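Local coordinates for pectate lyase/Amb allergen (Acidovorax citrulli, PDB 4HWV), which probably cleaves pectate as a secreted, calcium-dependent lyase of polysaccharide lyase family 1, built on a right-handed parallel beta-helix, at residues V341-Y353 against W454-D466. Numbering follows the deposited sequence.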
loop_
_atom_site.group_PDB
_atom_site.type_symbol
_atom_site.label_atom_id
_atom_site.label_comp_id
_atom_site.label_asym_id
_atom_site.label_seq_id
_atom_site.Cartn_x
_atom_site.Cartn_y
_atom_site.Cartn_z
ATOM N N VAL A 341 11.726 25.344 4.456
ATOM C CA VAL A 341 11.806 26.562 3.648
ATOM C C VAL A 341 13.157 27.268 3.666
ATOM O O VAL A 341 13.581 27.800 4.705
ATOM C CB VAL A 341 10.724 27.560 4.078
ATOM C CG1 VAL A 341 10.820 28.812 3.215
ATOM C CG2 VAL A 341 9.341 26.901 3.991
ATOM N N ARG A 342 13.824 27.270 2.513
ATOM C CA ARG A 342 14.988 28.144 2.274
ATOM C C ARG A 342 14.589 29.238 1.298
ATOM O O ARG A 342 13.787 28.985 0.408
ATOM C CB ARG A 342 16.163 27.402 1.627
ATOM C CG ARG A 342 16.770 26.286 2.447
ATOM C CD ARG A 342 17.854 25.620 1.612
ATOM N NE ARG A 342 18.674 24.653 2.337
ATOM C CZ ARG A 342 18.596 23.333 2.211
ATOM N NH1 ARG A 342 17.733 22.777 1.380
ATOM N NH2 ARG A 342 19.427 22.561 2.907
ATOM N N TYR A 343 15.150 30.438 1.483
ATOM C CA TYR A 343 15.138 31.537 0.498
ATOM C C TYR A 343 13.791 32.154 0.158
ATOM O O TYR A 343 13.744 33.345 -0.089
ATOM C CB TYR A 343 15.952 31.194 -0.774
ATOM C CG TYR A 343 17.428 31.180 -0.438
ATOM C CD1 TYR A 343 18.114 32.374 -0.181
ATOM C CD2 TYR A 343 18.119 29.981 -0.281
ATOM C CE1 TYR A 343 19.451 32.370 0.192
ATOM C CE2 TYR A 343 19.455 29.969 0.093
ATOM C CZ TYR A 343 20.107 31.166 0.339
ATOM O OH TYR A 343 21.427 31.178 0.722
ATOM N N GLY A 344 12.709 31.375 0.161
ATOM C CA GLY A 344 11.418 31.882 -0.281
ATOM C C GLY A 344 10.571 32.548 0.795
ATOM O O GLY A 344 10.788 32.360 2.001
ATOM N N MET A 345 9.597 33.334 0.345
ATOM C CA MET A 345 8.554 33.899 1.204
ATOM C C MET A 345 7.371 32.946 1.171
ATOM O O MET A 345 6.645 32.876 0.180
ATOM C CB MET A 345 8.174 35.297 0.718
ATOM C CG MET A 345 9.397 36.226 0.729
ATOM S SD MET A 345 9.249 37.667 -0.337
ATOM C CE MET A 345 8.096 38.531 0.661
ATOM N N VAL A 346 7.219 32.168 2.234
ATOM C CA VAL A 346 6.266 31.058 2.248
ATOM C C VAL A 346 5.215 31.265 3.339
ATOM O O VAL A 346 5.541 31.496 4.509
ATOM C CB VAL A 346 6.993 29.724 2.442
ATOM C CG1 VAL A 346 6.017 28.560 2.585
ATOM C CG2 VAL A 346 7.935 29.485 1.269
ATOM N N HIS A 347 3.951 31.223 2.921
ATOM C CA HIS A 347 2.810 31.457 3.790
ATOM C C HIS A 347 2.080 30.136 3.986
ATOM O O HIS A 347 1.685 29.510 3.005
ATOM C CB HIS A 347 1.912 32.496 3.098
ATOM C CG HIS A 347 0.718 32.939 3.886
ATOM N ND1 HIS A 347 -0.365 33.528 3.268
ATOM C CD2 HIS A 347 0.443 32.940 5.216
ATOM C CE1 HIS A 347 -1.253 33.886 4.176
ATOM N NE2 HIS A 347 -0.798 33.528 5.368
ATOM N N LEU A 348 1.909 29.712 5.236
ATOM C CA LEU A 348 1.134 28.493 5.528
ATOM C C LEU A 348 -0.011 28.913 6.427
ATOM O O LEU A 348 0.216 29.369 7.544
ATOM C CB LEU A 348 1.973 27.430 6.258
ATOM C CG LEU A 348 3.230 26.983 5.503
ATOM C CD1 LEU A 348 4.467 27.695 6.044
ATOM C CD2 LEU A 348 3.387 25.461 5.527
ATOM N N TYR A 349 -1.236 28.807 5.929
ATOM C CA TYR A 349 -2.380 29.152 6.754
ATOM C C TYR A 349 -3.509 28.140 6.671
ATOM O O TYR A 349 -3.743 27.549 5.627
ATOM C CB TYR A 349 -2.893 30.579 6.472
ATOM C CG TYR A 349 -3.567 30.862 5.139
ATOM C CD1 TYR A 349 -2.826 31.200 4.007
ATOM C CD2 TYR A 349 -4.961 30.867 5.024
ATOM C CE1 TYR A 349 -3.458 31.520 2.810
ATOM C CE2 TYR A 349 -5.588 31.168 3.824
ATOM C CZ TYR A 349 -4.835 31.494 2.731
ATOM O OH TYR A 349 -5.466 31.795 1.531
ATOM N N ASN A 350 -4.180 27.917 7.797
ATOM C CA ASN A 350 -5.362 27.057 7.809
ATOM C C ASN A 350 -5.076 25.674 7.223
ATOM O O ASN A 350 -5.853 25.159 6.413
ATOM C CB ASN A 350 -6.545 27.692 7.058
ATOM C CG ASN A 350 -7.148 28.902 7.767
ATOM O OD1 ASN A 350 -7.724 29.747 7.103
ATOM N ND2 ASN A 350 -7.082 28.956 9.111
ATOM N N ASN A 351 -3.957 25.084 7.627
ATOM C CA ASN A 351 -3.703 23.680 7.325
ATOM C C ASN A 351 -3.938 22.839 8.577
ATOM O O ASN A 351 -3.867 23.352 9.696
ATOM C CB ASN A 351 -2.269 23.487 6.836
ATOM C CG ASN A 351 -1.966 24.331 5.631
ATOM O OD1 ASN A 351 -2.431 24.044 4.521
ATOM N ND2 ASN A 351 -1.223 25.414 5.841
ATOM N N TYR A 352 -4.258 21.564 8.370
ATOM C CA TYR A 352 -4.438 20.614 9.462
ATOM C C TYR A 352 -3.347 19.560 9.362
ATOM O O TYR A 352 -3.311 18.779 8.404
ATOM C CB TYR A 352 -5.808 19.945 9.358
ATOM C CG TYR A 352 -6.063 18.850 10.368
ATOM C CD1 TYR A 352 -5.538 18.910 11.655
ATOM C CD2 TYR A 352 -6.868 17.771 10.047
ATOM C CE1 TYR A 352 -5.789 17.910 12.578
ATOM C CE2 TYR A 352 -7.122 16.761 10.965
ATOM C CZ TYR A 352 -6.581 16.845 12.229
ATOM O OH TYR A 352 -6.849 15.864 13.159
ATOM N N TYR A 353 -2.455 19.558 10.350
ATOM C CA TYR A 353 -1.414 18.550 10.482
ATOM C C TYR A 353 -1.912 17.474 11.425
ATOM O O TYR A 353 -2.396 17.778 12.519
ATOM C CB TYR A 353 -0.176 19.168 11.110
ATOM C CG TYR A 353 0.531 20.233 10.305
ATOM C CD1 TYR A 353 0.079 21.563 10.283
ATOM C CD2 TYR A 353 1.695 19.926 9.607
ATOM C CE1 TYR A 353 0.777 22.538 9.571
ATOM C CE2 TYR A 353 2.387 20.887 8.894
ATOM C CZ TYR A 353 1.938 22.192 8.886
ATOM O OH TYR A 353 2.630 23.152 8.184
ATOM N N TRP A 454 7.986 41.007 6.125
ATOM C CA TRP A 454 6.972 40.937 5.073
ATOM C C TRP A 454 5.679 40.418 5.648
ATOM O O TRP A 454 5.658 39.778 6.692
ATOM C CB TRP A 454 7.405 40.026 3.916
ATOM C CG TRP A 454 7.230 38.557 4.200
ATOM C CD1 TRP A 454 7.944 37.818 5.099
ATOM C CD2 TRP A 454 6.308 37.641 3.570
ATOM N NE1 TRP A 454 7.537 36.504 5.064
ATOM C CE2 TRP A 454 6.525 36.368 4.150
ATOM C CE3 TRP A 454 5.330 37.770 2.570
ATOM C CZ2 TRP A 454 5.807 35.231 3.764
ATOM C CZ3 TRP A 454 4.606 36.640 2.187
ATOM C CH2 TRP A 454 4.858 35.380 2.784
ATOM N N LYS A 455 4.587 40.691 4.956
ATOM C CA LYS A 455 3.346 40.011 5.276
ATOM C C LYS A 455 2.582 39.691 4.012
ATOM O O LYS A 455 2.512 40.501 3.084
ATOM C CB LYS A 455 2.490 40.809 6.246
ATOM C CG LYS A 455 2.077 42.164 5.735
ATOM C CD LYS A 455 1.533 43.040 6.885
ATOM C CE LYS A 455 2.421 42.956 8.104
ATOM N NZ LYS A 455 2.327 44.161 8.982
ATOM N N PRO A 456 2.025 38.480 3.960
ATOM C CA PRO A 456 1.340 38.058 2.731
ATOM C C PRO A 456 0.144 38.926 2.358
ATOM O O PRO A 456 -0.132 39.021 1.171
ATOM C CB PRO A 456 0.932 36.610 3.015
ATOM C CG PRO A 456 1.121 36.397 4.485
ATOM C CD PRO A 456 2.147 37.391 4.951
ATOM N N SER A 457 -0.524 39.570 3.318
ATOM C CA SER A 457 -1.678 40.408 2.981
ATOM C C SER A 457 -1.297 41.619 2.112
ATOM O O SER A 457 -2.169 42.246 1.508
ATOM C CB SER A 457 -2.418 40.857 4.246
ATOM O OG SER A 457 -1.546 41.606 5.076
ATOM N N ASP A 458 -0.012 41.961 2.057
ATOM C CA ASP A 458 0.425 43.006 1.124
ATOM C C ASP A 458 0.367 42.558 -0.333
ATOM O O ASP A 458 0.391 43.390 -1.244
ATOM C CB ASP A 458 1.847 43.470 1.439
ATOM C CG ASP A 458 1.928 44.355 2.677
ATOM O OD1 ASP A 458 0.893 44.911 3.102
ATOM O OD2 ASP A 458 3.049 44.515 3.195
ATOM N N PHE A 459 0.308 41.251 -0.558
ATOM C CA PHE A 459 0.444 40.702 -1.906
ATOM C C PHE A 459 -0.806 40.008 -2.433
ATOM O O PHE A 459 -0.964 39.816 -3.644
ATOM C CB PHE A 459 1.657 39.762 -1.938
ATOM C CG PHE A 459 2.918 40.451 -1.537
ATOM C CD1 PHE A 459 3.555 41.309 -2.418
ATOM C CD2 PHE A 459 3.432 40.302 -0.271
ATOM C CE1 PHE A 459 4.687 41.983 -2.040
ATOM C CE2 PHE A 459 4.572 40.985 0.096
ATOM C CZ PHE A 459 5.186 41.804 -0.790
ATOM N N TYR A 460 -1.687 39.616 -1.522
ATOM C CA TYR A 460 -2.973 39.036 -1.889
ATOM C C TYR A 460 -3.912 39.127 -0.696
ATOM O O TYR A 460 -3.461 39.186 0.447
ATOM C CB TYR A 460 -2.844 37.587 -2.382
ATOM C CG TYR A 460 -2.034 36.646 -1.519
ATOM C CD1 TYR A 460 -2.594 35.987 -0.426
ATOM C CD2 TYR A 460 -0.710 36.398 -1.829
ATOM C CE1 TYR A 460 -1.833 35.102 0.345
ATOM C CE2 TYR A 460 0.049 35.531 -1.097
ATOM C CZ TYR A 460 -0.514 34.877 -0.010
ATOM O OH TYR A 460 0.244 33.980 0.708
ATOM N N ASP A 461 -5.212 39.168 -0.974
ATOM C CA ASP A 461 -6.211 39.198 0.087
ATOM C C ASP A 461 -6.550 37.778 0.500
ATOM O O ASP A 461 -6.630 36.885 -0.342
ATOM C CB ASP A 461 -7.488 39.868 -0.418
ATOM C CG ASP A 461 -7.303 41.334 -0.706
ATOM O OD1 ASP A 461 -6.568 42.002 0.037
ATOM O OD2 ASP A 461 -7.915 41.826 -1.667
ATOM N N TYR A 462 -6.793 37.566 1.784
ATOM C CA TYR A 462 -7.237 36.262 2.267
ATOM C C TYR A 462 -7.913 36.423 3.612
ATOM O O TYR A 462 -7.606 37.350 4.359
ATOM C CB TYR A 462 -6.053 35.278 2.368
ATOM C CG TYR A 462 -5.009 35.664 3.396
ATOM C CD1 TYR A 462 -4.040 36.629 3.107
ATOM C CD2 TYR A 462 -5.003 35.086 4.669
ATOM C CE1 TYR A 462 -3.093 36.994 4.039
ATOM C CE2 TYR A 462 -4.046 35.453 5.608
ATOM C CZ TYR A 462 -3.099 36.417 5.280
ATOM O OH TYR A 462 -2.131 36.806 6.168
ATOM N N THR A 463 -8.820 35.498 3.906
ATOM C CA THR A 463 -9.521 35.449 5.182
ATOM C C THR A 463 -9.125 34.183 5.933
ATOM O O THR A 463 -9.188 33.081 5.381
ATOM C CB THR A 463 -11.038 35.473 4.936
ATOM O OG1 THR A 463 -11.393 36.757 4.397
ATOM C CG2 THR A 463 -11.820 35.197 6.227
ATOM N N LEU A 464 -8.683 34.343 7.174
ATOM C CA LEU A 464 -8.325 33.192 7.995
ATOM C C LEU A 464 -9.561 32.561 8.599
ATOM O O LEU A 464 -10.301 33.244 9.314
ATOM C CB LEU A 464 -7.400 33.612 9.140
ATOM C CG LEU A 464 -6.018 34.087 8.714
ATOM C CD1 LEU A 464 -5.252 34.625 9.925
ATOM C CD2 LEU A 464 -5.242 32.968 8.051
ATOM N N GLU A 465 -9.766 31.261 8.364
ATOM C CA GLU A 465 -10.740 30.495 9.115
ATOM C C GLU A 465 -10.249 30.334 10.529
ATOM O O GLU A 465 -9.042 30.284 10.793
ATOM C CB GLU A 465 -10.903 29.108 8.517
ATOM C CG GLU A 465 -11.613 29.145 7.179
ATOM C CD GLU A 465 -11.742 27.768 6.556
ATOM O OE1 GLU A 465 -12.697 27.030 6.889
ATOM O OE2 GLU A 465 -10.880 27.422 5.719
ATOM N N ASP A 466 -11.154 30.279 11.488
ATOM C CA ASP A 466 -10.767 29.965 12.869
ATOM C C ASP A 466 -10.374 28.506 12.975
ATOM O O ASP A 466 -10.827 27.678 12.162
ATOM C CB ASP A 466 -11.861 30.227 13.893
ATOM C CG ASP A 466 -11.334 30.058 15.327
ATOM O OD1 ASP A 466 -10.304 30.688 15.639
ATOM O OD2 ASP A 466 -11.885 29.245 16.095
HETATM O O HOH W 1 -8.942 29.030 4.764
#
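The imidazole of His-347 is gripped on both faces: Pro-456 CG sits over its centre, 3.3 Å from the ring centroid, while Tyr-349 CD1 covers the opposite face nearer the rim. A compact, rigid proline suits so close a CH-pi contact. At the edge, His-347 ND1 is hydrogen-bonded to Tyr-460 OH (2.7 Å), and CE1 points into the face of Tyr-462 in a T-shaped pair, planes 66° apart. NE2 and Tyr-462 OH both bond Glu-380, so the buried imidazole has polar partners at both nitrogens. The Trp-454 indole has Met-345 CB over one face and Pro-456 CD over the other; the bend at chi3 (73°) folds the flexible methionine back, bringing Met-345 CE 3.4 Å from Trp-454 CE3. At the far end, the Asn-350 amide offers acceptor and donor together: OD1 accepts from Glu-465 N (2.8 Å) and ND2 donates to Glu-465 O (2.9 Å). A water donates to both Asn-350 OD1 and Glu-465 OE2, and the Glu-465 carboxylate forms salt bridges with Arg-473 and Arg-477 of helix 470-477. The loop before that helix packs along residues 345-350 of strand 345-356, which lies between parallel strands 324-327 and 376-387 of the beta-helix.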